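PDB 7KWD: alkaline phosphatase from Thermus thermophilus, which probably hydrolyses phosphate monoesters as a homodimeric metalloenzyme that binds zinc and magnesium ions. Local coordinates for residues S246-V251 and L297-A302; V269-I274 and L291-V296; D275-N278 and G284-L287. All coordinates share one frame; numbering follows the deposited sequence.

Interaction 1. Residues S246-V251 and L297-A302; sequences SLKEMV and LELLTA
Leu299 fits CD2 between Lys248 and Val251 and lays CD1 on the outer part of the lysine, joining two helices of the alkaline phosphatase fold that run in nearly the same direction. Helix 247-259 and helix 283-306 are neighbours against the strands of the core. Their short segments make an angle of 27° and approach to 10.4 Å between axes, wide enough for side chains rather than backbones to fill the interface.

Lys248 shows how a charged residue can serve as an apolar wall. From CB its chain heads out with CG anti to the backbone N (chi1 179°), and it stays extended to the end. CG rests 4.1 Å from Leu299 CD2. CD then passes the carboxylate of Glu295, one turn earlier on the facing helix. CE returns to the same leucine, 4.1 Å from Leu299 CD1, so the aliphatic rod crosses the branched end at about a right angle. The ammonium goes further: NZ stops 6.4 Å from Glu298 OE1, too far for a salt bridge, though the opposite charges may attract weakly.

Deeper in, Val251 turns CG1 to the other helix. This methyl meets Leu299 CD2 at 4.1 Å and Leu300 CD2 at 3.9 Å; the Val251 side chain runs past that of Leu299 in the opposite direction and crosses that of Leu300 at about a right angle. Val139 of strand 135-140 also packs on Val251, while Leu300 lies on Ile42 and Phe44 of strand 40-46.

The first turn of helix 247-259 is fastened by a capping box. Ser246 OG, at the N-cap, accepts from Glu249 N at 3.0 Å. In return Ser246 N donates at 2.9 Å to Glu249 OE1, which it meets on the anti side, 21° out of the carboxylate plane.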
ATOM      1  N   SER A 246     -14.320 -24.328  -4.443  1.00 25.91           N
ATOM      2  CA  SER A 246     -13.300 -23.292  -4.518  1.00 28.91           C
ATOM      3  C   SER A 246     -13.649 -22.308  -5.633  1.00 26.97           C
ATOM      4  O   SER A 246     -14.412 -22.616  -6.551  1.00 28.38           O
ATOM      5  CB  SER A 246     -11.924 -23.906  -4.806  1.00 28.20           C
ATOM      6  OG  SER A 246     -11.941 -24.567  -6.070  1.00 24.35           O
ATOM      7  N   LEU A 247     -13.057 -21.121  -5.579  1.00 26.63           N
ATOM      8  CA  LEU A 247     -13.260 -20.207  -6.703  1.00 21.84           C
ATOM      9  C   LEU A 247     -12.855 -20.881  -8.017  1.00 28.69           C
ATOM     10  O   LEU A 247     -13.568 -20.781  -9.029  1.00 25.21           O
ATOM     11  CB  LEU A 247     -12.500 -18.914  -6.458  1.00 24.35           C
ATOM     12  CG  LEU A 247     -12.805 -17.791  -7.471  1.00 23.61           C
ATOM     13  CD1 LEU A 247     -14.280 -17.485  -7.539  1.00 23.19           C
ATOM     14  CD2 LEU A 247     -12.002 -16.547  -7.065  1.00 26.04           C
ATOM     15  N   LYS A 248     -11.734 -21.612  -8.006  1.00 25.22           N
ATOM     16  CA  LYS A 248     -11.290 -22.300  -9.217  1.00 20.98           C
ATOM     17  C   LYS A 248     -12.363 -23.229  -9.758  1.00 23.02           C
ATOM     18  O   LYS A 248     -12.641 -23.242 -10.974  1.00 21.78           O
ATOM     19  CB  LYS A 248     -10.011 -23.102  -8.927  1.00 24.74           C
ATOM     20  CG  LYS A 248      -9.478 -23.887 -10.148  1.00 31.25           C
ATOM     21  CD  LYS A 248      -8.234 -24.690  -9.730  1.00 37.20           C
ATOM     22  CE  LYS A 248      -7.512 -25.340 -10.913  1.00 39.67           C
ATOM     23  NZ  LYS A 248      -6.385 -26.183 -10.402  1.00 47.04           N
ATOM     24  N   GLU A 249     -12.962 -24.042  -8.882  1.00 22.95           N
ATOM     25  CA  GLU A 249     -13.980 -24.994  -9.336  1.00 31.37           C
ATOM     26  C   GLU A 249     -15.140 -24.278 -10.007  1.00 27.03           C
ATOM     27  O   GLU A 249     -15.732 -24.788 -10.963  1.00 29.21           O
ATOM     28  CB  GLU A 249     -14.493 -25.835  -8.157  1.00 27.26           C
ATOM     29  CG  GLU A 249     -13.543 -26.988  -7.776  1.00 34.35           C
ATOM     30  CD  GLU A 249     -13.876 -27.690  -6.453  1.00 33.59           C
ATOM     31  OE1 GLU A 249     -14.384 -27.058  -5.492  1.00 30.98           O
ATOM     32  OE2 GLU A 249     -13.603 -28.898  -6.381  1.00 46.22           O
ATOM     33  N   MET A 250     -15.507 -23.111  -9.490  1.00 27.90           N
ATOM     34  CA  MET A 250     -16.596 -22.350 -10.097  1.00 21.88           C
ATOM     35  C   MET A 250     -16.180 -21.799 -11.456  1.00 21.52           C
ATOM     36  O   MET A 250     -16.931 -21.916 -12.429  1.00 21.04           O
ATOM     37  CB  MET A 250     -17.030 -21.231  -9.144  1.00 18.93           C
ATOM     38  CG  MET A 250     -17.838 -21.747  -7.946  1.00 26.68           C
ATOM     39  SD  MET A 250     -18.610 -20.482  -6.937  1.00 27.00           S
ATOM     40  CE  MET A 250     -17.439 -19.912  -5.884  1.00 24.82           C
ATOM     41  N   VAL A 251     -14.967 -21.238 -11.565  1.00 21.36           N
ATOM     42  CA  VAL A 251     -14.503 -20.780 -12.880  1.00 25.39           C
ATOM     43  C   VAL A 251     -14.420 -21.942 -13.881  1.00 26.27           C
ATOM     44  O   VAL A 251     -14.794 -21.794 -15.056  1.00 23.99           O
ATOM     45  CB  VAL A 251     -13.156 -20.048 -12.740  1.00 22.94           C
ATOM     46  CG1 VAL A 251     -12.618 -19.704 -14.093  1.00 27.81           C
ATOM     47  CG2 VAL A 251     -13.329 -18.751 -11.909  1.00 26.98           C
ATOM     48  N   LEU A 297      -6.020 -17.399 -11.390  1.00 25.53           N
ATOM     49  CA  LEU A 297      -5.185 -16.658 -12.334  1.00 23.63           C
ATOM     50  C   LEU A 297      -4.531 -17.588 -13.330  1.00 24.87           C
ATOM     51  O   LEU A 297      -4.482 -17.296 -14.531  1.00 25.80           O
ATOM     52  CB  LEU A 297      -4.131 -15.914 -11.552  1.00 21.81           C
ATOM     53  CG  LEU A 297      -3.579 -14.579 -11.996  1.00 30.52           C
ATOM     54  CD1 LEU A 297      -4.646 -13.630 -12.458  1.00 33.39           C
ATOM     55  CD2 LEU A 297      -2.797 -14.040 -10.767  1.00 25.89           C
ATOM     56  N   GLU A 298      -4.019 -18.710 -12.838  1.00 25.51           N
ATOM     57  CA  GLU A 298      -3.340 -19.661 -13.690  1.00 28.11           C
ATOM     58  C   GLU A 298      -4.303 -20.210 -14.704  1.00 24.21           C
ATOM     59  O   GLU A 298      -3.968 -20.315 -15.885  1.00 27.55           O
ATOM     60  CB  GLU A 298      -2.741 -20.762 -12.830  1.00 26.97           C
ATOM     61  CG  GLU A 298      -1.521 -20.237 -12.090  1.00 39.94           C
ATOM     62  CD  GLU A 298      -0.769 -21.283 -11.300  1.00 51.44           C
ATOM     63  OE1 GLU A 298      -1.420 -22.221 -10.791  1.00 55.80           O
ATOM     64  OE2 GLU A 298       0.471 -21.137 -11.165  1.00 69.15           O
ATOM     65  N   LEU A 299      -5.534 -20.482 -14.273  1.00 26.81           N
ATOM     66  CA  LEU A 299      -6.572 -20.921 -15.190  1.00 27.73           C
ATOM     67  C   LEU A 299      -6.893 -19.860 -16.232  1.00 27.85           C
ATOM     68  O   LEU A 299      -7.026 -20.150 -17.424  1.00 27.12           O
ATOM     69  CB  LEU A 299      -7.826 -21.265 -14.397  1.00 28.35           C
ATOM     70  CG  LEU A 299      -8.509 -22.526 -14.882  1.00 43.04           C
ATOM     71  CD1 LEU A 299      -7.578 -23.721 -14.682  1.00 53.15           C
ATOM     72  CD2 LEU A 299      -9.785 -22.655 -14.091  1.00 43.96           C
ATOM     73  N   LEU A 300      -7.067 -18.610 -15.787  1.00 24.21           N
ATOM     74  CA  LEU A 300      -7.494 -17.565 -16.703  1.00 23.21           C
ATOM     75  C   LEU A 300      -6.398 -17.227 -17.698  1.00 23.98           C
ATOM     76  O   LEU A 300      -6.687 -16.969 -18.866  1.00 27.18           O
ATOM     77  CB  LEU A 300      -7.908 -16.328 -15.906  1.00 22.75           C
ATOM     78  CG  LEU A 300      -9.122 -16.536 -15.001  1.00 26.48           C
ATOM     79  CD1 LEU A 300      -9.467 -15.249 -14.251  1.00 24.95           C
ATOM     80  CD2 LEU A 300     -10.340 -17.070 -15.791  1.00 27.88           C
ATOM     81  N   THR A 301      -5.135 -17.183 -17.256  1.00 24.10           N
ATOM     82  CA  THR A 301      -4.072 -16.849 -18.199  1.00 23.93           C
ATOM     83  C   THR A 301      -3.885 -17.976 -19.212  1.00 24.80           C
ATOM     84  O   THR A 301      -3.710 -17.730 -20.410  1.00 27.24           O
ATOM     85  CB  THR A 301      -2.762 -16.539 -17.477  1.00 25.95           C
ATOM     86  OG1 THR A 301      -2.366 -17.633 -16.649  1.00 23.96           O
ATOM     87  CG2 THR A 301      -2.911 -15.297 -16.655  1.00 23.82           C
ATOM     88  N   ALA A 302      -3.992 -19.221 -18.768  1.00 22.15           N
ATOM     89  CA  ALA A 302      -3.887 -20.324 -19.720  1.00 27.59           C
ATOM     90  C   ALA A 302      -5.008 -20.255 -20.745  1.00 28.24           C
ATOM     91  O   ALA A 302      -4.782 -20.507 -21.929  1.00 34.47           O
ATOM     92  CB  ALA A 302      -3.885 -21.660 -18.980  1.00 33.07           C
TER

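Interaction 2. Residues V269-I274 and L291-V296; sequences VEAGRI and LAADEV. With MG (magnesium ion), chain D.
Val269 and Val296 reach toward each other tip to tip, with CG1 of Val269 4.0 Å from CG1 of Val296. In both residues the touching methyl is the branch that lies beside the carbonyl carbon. The second apolar meeting is smaller still: Ala271 CB lies 4.0 Å from Ala293 CB, where the two backbones come nearest. Small and beta-branched groups thus let helix 283-306 lie directly on strand 265-271, and Phe44 and Tyr46 of the adjoining strand 40-46 widen the same buried surface.

Glu270, between the two apolar strand residues, points to the other face and supplies the metal chemistry. Its side chain leaves the strand with chi1 at -161° and stays extended, which carries OE2 to 2.0 Å from the magnesium ion. OE1 remains 3.5 Å from the metal, so the carboxylate binds through one oxygen. Three waters, together with Asp47 and Thr148, bring the ligands to six.

Hydrogen bonds steady this first shell. One metal-bound water donates to Glu270 OE1 at 2.9 Å, bridging the ion and the non-coordinating oxygen, which is also hydrogen-bonded to Thr140 OG1. Another, 2.3 Å from the magnesium ion, donates to the backbone Gly272 O at 2.6 Å. The bonds to OE1 should limit rotation of the carboxylate, while the bond to Gly272 O ties the hydration of the metal to the bend just after the strand.

A helix packed on one face of a core strand, with metal ligands near its C-terminal end, fits the alkaline phosphatase fold, whose metal site lies at the C-terminal ends of central strands.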
ATOM      1  N   VAL A 269     -14.946 -12.533 -12.618  1.00 21.27           N
ATOM      2  CA  VAL A 269     -14.568 -13.431 -11.536  1.00 18.40           C
ATOM      3  C   VAL A 269     -14.211 -12.554 -10.364  1.00 18.69           C
ATOM      4  O   VAL A 269     -13.404 -11.634 -10.519  1.00 22.65           O
ATOM      5  CB  VAL A 269     -13.372 -14.319 -11.919  1.00 24.88           C
ATOM      6  CG1 VAL A 269     -13.023 -15.280 -10.769  1.00 22.81           C
ATOM      7  CG2 VAL A 269     -13.672 -15.056 -13.216  1.00 27.82           C
ATOM      8  N   GLU A 270     -14.784 -12.840  -9.193  1.00 20.08           N
ATOM      9  CA  GLU A 270     -14.513 -12.048  -8.007  1.00 27.41           C
ATOM     10  C   GLU A 270     -13.936 -12.903  -6.895  1.00 24.77           C
ATOM     11  O   GLU A 270     -14.565 -13.879  -6.457  1.00 25.86           O
ATOM     12  CB  GLU A 270     -15.753 -11.331  -7.466  1.00 25.29           C
ATOM     13  CG  GLU A 270     -15.292 -10.170  -6.536  1.00 26.44           C
ATOM     14  CD  GLU A 270     -16.357  -9.760  -5.575  1.00 26.71           C
ATOM     15  OE1 GLU A 270     -17.420 -10.427  -5.567  1.00 27.28           O
ATOM     16  OE2 GLU A 270     -16.126  -8.786  -4.863  1.00 24.58           O
ATOM     17  N   ALA A 271     -12.730 -12.554  -6.458  1.00 24.45           N
ATOM     18  CA  ALA A 271     -12.185 -13.050  -5.199  1.00 22.45           C
ATOM     19  C   ALA A 271     -12.665 -12.057  -4.161  1.00 24.33           C
ATOM     20  O   ALA A 271     -11.951 -11.150  -3.742  1.00 23.37           O
ATOM     21  CB  ALA A 271     -10.670 -13.150  -5.248  1.00 25.24           C
ATOM     22  N   GLY A 272     -13.940 -12.220  -3.780  1.00 22.19           N
ATOM     23  CA  GLY A 272     -14.622 -11.190  -3.033  1.00 24.65           C
ATOM     24  C   GLY A 272     -14.426 -11.206  -1.556  1.00 21.87           C
ATOM     25  O   GLY A 272     -14.894 -10.277  -0.871  1.00 23.26           O
ATOM     26  N   ARG A 273     -13.770 -12.229  -1.004  1.00 18.79           N
ATOM     27  CA  ARG A 273     -13.655 -12.331   0.446  1.00 23.55           C
ATOM     28  C   ARG A 273     -12.257 -12.001   0.946  1.00 25.70           C
ATOM     29  O   ARG A 273     -12.015 -12.028   2.166  1.00 25.39           O
ATOM     30  CB  ARG A 273     -14.090 -13.724   0.919  1.00 23.76           C
ATOM     31  CG  ARG A 273     -15.509 -14.098   0.402  1.00 23.11           C
ATOM     32  CD  ARG A 273     -16.317 -15.003   1.343  1.00 27.29           C
ATOM     33  NE  ARG A 273     -16.659 -14.275   2.567  1.00 28.11           N
ATOM     34  CZ  ARG A 273     -16.937 -14.856   3.726  1.00 32.28           C
ATOM     35  NH1 ARG A 273     -16.935 -16.181   3.836  1.00 27.64           N
ATOM     36  NH2 ARG A 273     -17.211 -14.093   4.767  1.00 32.94           N
ATOM     37  N   ILE A 274     -11.343 -11.639   0.045  1.00 23.94           N
ATOM     38  CA  ILE A 274     -10.131 -10.953   0.474  1.00 20.76           C
ATOM     39  C   ILE A 274     -10.510  -9.751   1.324  1.00 21.22           C
ATOM     40  O   ILE A 274      -9.994  -9.567   2.430  1.00 20.45           O
ATOM     41  CB  ILE A 274      -9.284 -10.535  -0.739  1.00 19.45           C
ATOM     42  CG1 ILE A 274      -8.773 -11.775  -1.489  1.00 25.30           C
ATOM     43  CG2 ILE A 274      -8.164  -9.598  -0.306  1.00 25.10           C
ATOM     44  CD1 ILE A 274      -8.203 -11.440  -2.884  1.00 21.67           C
ATOM     45  N   LEU A 291      -4.348 -16.901  -2.237  1.00 22.68           N
ATOM     46  CA  LEU A 291      -3.790 -18.097  -2.865  1.00 22.60           C
ATOM     47  C   LEU A 291      -4.857 -18.804  -3.700  1.00 18.75           C
ATOM     48  O   LEU A 291      -4.571 -19.312  -4.783  1.00 20.35           O
ATOM     49  CB  LEU A 291      -3.213 -19.063  -1.818  1.00 24.95           C
ATOM     50  CG  LEU A 291      -2.036 -18.518  -1.022  1.00 24.89           C
ATOM     51  CD1 LEU A 291      -1.426 -19.574  -0.136  1.00 24.29           C
ATOM     52  CD2 LEU A 291      -0.921 -17.986  -1.930  1.00 22.15           C
ATOM     53  N   ALA A 292      -6.103 -18.779  -3.249  1.00 23.39           N
ATOM     54  CA  ALA A 292      -7.163 -19.324  -4.090  1.00 18.75           C
ATOM     55  C   ALA A 292      -7.329 -18.519  -5.384  1.00 22.97           C
ATOM     56  O   ALA A 292      -7.584 -19.083  -6.454  1.00 23.25           O
ATOM     57  CB  ALA A 292      -8.489 -19.323  -3.326  1.00 22.88           C
ATOM     58  N   ALA A 293      -7.263 -17.192  -5.282  1.00 22.18           N
ATOM     59  CA  ALA A 293      -7.284 -16.361  -6.481  1.00 25.61           C
ATOM     60  C   ALA A 293      -6.119 -16.702  -7.408  1.00 26.45           C
ATOM     61  O   ALA A 293      -6.272 -16.703  -8.638  1.00 21.54           O
ATOM     62  CB  ALA A 293      -7.213 -14.885  -6.096  1.00 23.25           C
ATOM     63  N   ASP A 294      -4.949 -17.011  -6.829  1.00 21.50           N
ATOM     64  CA  ASP A 294      -3.783 -17.289  -7.656  1.00 23.08           C
ATOM     65  C   ASP A 294      -4.004 -18.533  -8.494  1.00 26.17           C
ATOM     66  O   ASP A 294      -3.618 -18.580  -9.669  1.00 24.21           O
ATOM     67  CB  ASP A 294      -2.538 -17.417  -6.770  1.00 21.39           C
ATOM     68  CG  ASP A 294      -1.275 -16.954  -7.467  1.00 26.33           C
ATOM     69  OD1 ASP A 294      -1.164 -15.740  -7.767  1.00 27.80           O
ATOM     70  OD2 ASP A 294      -0.400 -17.795  -7.712  1.00 25.60           O
ATOM     71  N   GLU A 295      -4.660 -19.538  -7.932  1.00 20.74           N
ATOM     72  CA  GLU A 295      -4.970 -20.720  -8.736  1.00 24.05           C
ATOM     73  C   GLU A 295      -5.881 -20.357  -9.891  1.00 25.03           C
ATOM     74  O   GLU A 295      -5.784 -20.927 -10.988  1.00 22.61           O
ATOM     75  CB  GLU A 295      -5.636 -21.801  -7.887  1.00 23.94           C
ATOM     76  CG  GLU A 295      -4.699 -22.464  -6.899  1.00 33.83           C
ATOM     77  CD  GLU A 295      -5.405 -23.555  -6.077  1.00 47.76           C
ATOM     78  OE1 GLU A 295      -5.304 -23.510  -4.825  1.00 54.76           O
ATOM     79  OE2 GLU A 295      -6.069 -24.440  -6.684  1.00 41.17           O
ATOM     80  N   VAL A 296      -6.809 -19.427  -9.649  1.00 22.39           N
ATOM     81  CA  VAL A 296      -7.724 -18.989 -10.706  1.00 24.08           C
ATOM     82  C   VAL A 296      -6.958 -18.258 -11.794  1.00 20.40           C
ATOM     83  O   VAL A 296      -7.201 -18.460 -12.992  1.00 22.53           O
ATOM     84  CB  VAL A 296      -8.845 -18.109 -10.123  1.00 19.35           C
ATOM     85  CG1 VAL A 296      -9.684 -17.474 -11.249  1.00 20.86           C
ATOM     86  CG2 VAL A 296      -9.747 -18.942  -9.183  1.00 22.02           C
TER
HETATM   87 MG    MG D 602     -17.161  -7.484  -3.693  1.00 33.75          MG
HETATM   88  O   HOH W   1     -19.006  -8.418  -4.170  1.00 29.14           O
HETATM   89  O   HOH W   2     -16.539  -8.437  -1.664  1.00 25.03           O
HETATM   90  O   HOH W   3     -18.250  -6.238  -2.653  1.00 33.87           O

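Interaction 3. Residues D275-N278 and G284-L287; sequences DHAN and GATL. With ZN (zinc ion), chain F.
Thr286 OG1 is gripped by two carbonyl oxygens: it donates to Asn278 OD1 at 2.7 Å, and it is also hydrogen-bonded to the backbone O of Asp282, one turn earlier. Both oxygens are acceptors, so they compete for the one hydroxyl proton. The donor approaches Asn278 from above the carbonyl plane, 43° out of it, and not along a lone pair. The threonine methyl comes along too, with CG2 3.2 Å from Asn278 OD1. At the other end of the amide, ND2 donates to Asp53 OD2 and weakly to Gly48 O, so the whole group is held against rotation.

This bond ties together two consecutive helices, 273-280 and 283-306, that are joined by a very short turn. They follow strand 265-271 in the alkaline phosphatase fold, and the first carries the zinc ligands Asp275 and His279. Alanine lets them come close. Ala277 CB sits 3.6 Å from Ala285 CB and only 3.2 Å from Thr286 OG1, a tight fit, where the backbones of Ala277 and Thr286 are 5.1 Å apart at their CA atoms.

Asp275 faces away from this seam. A chi1 of -177° swings its carboxylate to the zinc ion, which OD2 binds at 2.0 Å; OD1 makes a longer contact at 2.7 Å, so the carboxylate is turned unevenly to the ion. His433 binds the same zinc, and Asp275 OD1 is hydrogen-bonded to Thr320 OG1.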
ATOM      1  N   ASP A 275     -11.432  -8.923   0.806  1.00 22.29           N
ATOM      2  CA  ASP A 275     -11.986  -7.795   1.550  1.00 27.21           C
ATOM      3  C   ASP A 275     -12.481  -8.229   2.924  1.00 22.67           C
ATOM      4  O   ASP A 275     -12.087  -7.664   3.941  1.00 25.91           O
ATOM      5  CB  ASP A 275     -13.117  -7.167   0.723  1.00 23.60           C
ATOM      6  CG  ASP A 275     -13.720  -5.960   1.363  1.00 25.29           C
ATOM      7  OD1 ASP A 275     -12.967  -4.970   1.578  1.00 20.55           O
ATOM      8  OD2 ASP A 275     -14.950  -5.988   1.621  1.00 24.32           O
ATOM      9  N   HIS A 276     -13.293  -9.284   2.970  1.00 21.82           N
ATOM     10  CA  HIS A 276     -13.908  -9.696   4.225  1.00 24.85           C
ATOM     11  C   HIS A 276     -12.859 -10.110   5.242  1.00 24.82           C
ATOM     12  O   HIS A 276     -12.937  -9.739   6.415  1.00 24.89           O
ATOM     13  CB  HIS A 276     -14.880 -10.850   3.982  1.00 27.10           C
ATOM     14  CG  HIS A 276     -16.006 -10.480   3.075  1.00 27.36           C
ATOM     15  ND1 HIS A 276     -16.903 -11.395   2.597  1.00 23.28           N
ATOM     16  CD2 HIS A 276     -16.360  -9.292   2.535  1.00 27.31           C
ATOM     17  CE1 HIS A 276     -17.780 -10.795   1.813  1.00 31.54           C
ATOM     18  NE2 HIS A 276     -17.473  -9.516   1.757  1.00 30.70           N
ATOM     19  N   ALA A 277     -11.876 -10.906   4.814  1.00 24.68           N
ATOM     20  CA  ALA A 277     -10.834 -11.305   5.745  1.00 25.33           C
ATOM     21  C   ALA A 277     -10.080 -10.093   6.239  1.00 24.74           C
ATOM     22  O   ALA A 277      -9.680 -10.035   7.404  1.00 23.48           O
ATOM     23  CB  ALA A 277      -9.874 -12.290   5.086  1.00 27.93           C
ATOM     24  N   ASN A 278      -9.846  -9.120   5.353  1.00 21.77           N
ATOM     25  CA  ASN A 278      -9.134  -7.926   5.792  1.00 25.09           C
ATOM     26  C   ASN A 278      -9.958  -7.151   6.796  1.00 22.87           C
ATOM     27  O   ASN A 278      -9.391  -6.520   7.702  1.00 21.27           O
ATOM     28  CB  ASN A 278      -8.767  -7.045   4.604  1.00 24.69           C
ATOM     29  CG  ASN A 278      -7.612  -7.635   3.782  1.00 29.65           C
ATOM     30  OD1 ASN A 278      -6.839  -8.456   4.260  1.00 25.30           O
ATOM     31  ND2 ASN A 278      -7.520  -7.211   2.536  1.00 22.04           N
ATOM     32  N   GLY A 284      -4.353 -14.735   8.013  1.00 27.97           N
ATOM     33  CA  GLY A 284      -4.318 -16.085   7.462  1.00 27.06           C
ATOM     34  C   GLY A 284      -5.479 -16.343   6.520  1.00 28.66           C
ATOM     35  O   GLY A 284      -5.335 -17.039   5.511  1.00 26.25           O
ATOM     36  N   ALA A 285      -6.650 -15.803   6.836  1.00 27.11           N
ATOM     37  CA  ALA A 285      -7.755 -15.942   5.898  1.00 23.15           C
ATOM     38  C   ALA A 285      -7.501 -15.140   4.611  1.00 18.99           C
ATOM     39  O   ALA A 285      -7.760 -15.630   3.506  1.00 23.72           O
ATOM     40  CB  ALA A 285      -9.065 -15.517   6.554  1.00 25.28           C
ATOM     41  N   THR A 286      -6.958 -13.933   4.742  1.00 23.62           N
ATOM     42  CA  THR A 286      -6.609 -13.142   3.564  1.00 22.59           C
ATOM     43  C   THR A 286      -5.648 -13.896   2.666  1.00 20.95           C
ATOM     44  O   THR A 286      -5.834 -13.959   1.445  1.00 23.71           O
ATOM     45  CB  THR A 286      -5.989 -11.822   3.994  1.00 25.77           C
ATOM     46  OG1 THR A 286      -6.929 -11.125   4.807  1.00 27.64           O
ATOM     47  CG2 THR A 286      -5.608 -11.005   2.783  1.00 27.15           C
ATOM     48  N   LEU A 287      -4.621 -14.481   3.262  1.00 24.49           N
ATOM     49  CA  LEU A 287      -3.621 -15.194   2.500  1.00 21.98           C
ATOM     50  C   LEU A 287      -4.244 -16.308   1.676  1.00 24.56           C
ATOM     51  O   LEU A 287      -3.938 -16.450   0.492  1.00 24.12           O
ATOM     52  CB  LEU A 287      -2.561 -15.766   3.439  1.00 29.33           C
ATOM     53  CG  LEU A 287      -1.676 -16.861   2.853  1.00 26.40           C
ATOM     54  CD1 LEU A 287      -0.721 -16.268   1.828  1.00 28.44           C
ATOM     55  CD2 LEU A 287      -0.848 -17.542   3.959  1.00 31.03           C
TER
HETATM   56 ZN    ZN F 604     -15.407  -4.212   2.394  1.00 30.30          ZN

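The three contacts line up along helix 283-306 and nest in sequence: interaction 3 falls within the loop closed by interaction 2, and that within the loop of interaction 1. Interactions 1 and 2 are continuous, with Val251 CG2 3.7 Å from Val269 CG1 and Leu247 CG 3.7 Å from Val296 CG2. Interactions 2 and 3 have centres 11 Å apart and share helix 273-280, whereas 1 and 3 do not touch. A metal is bound only at interactions 2 and 3: the magnesium ion of Glu270 and the zinc ion of Asp275 are 7.1 Å apart. From its N-terminal end near the zinc ligands, helix 283-306 runs past the strand carrying Glu270 to the packing against helix 247-259.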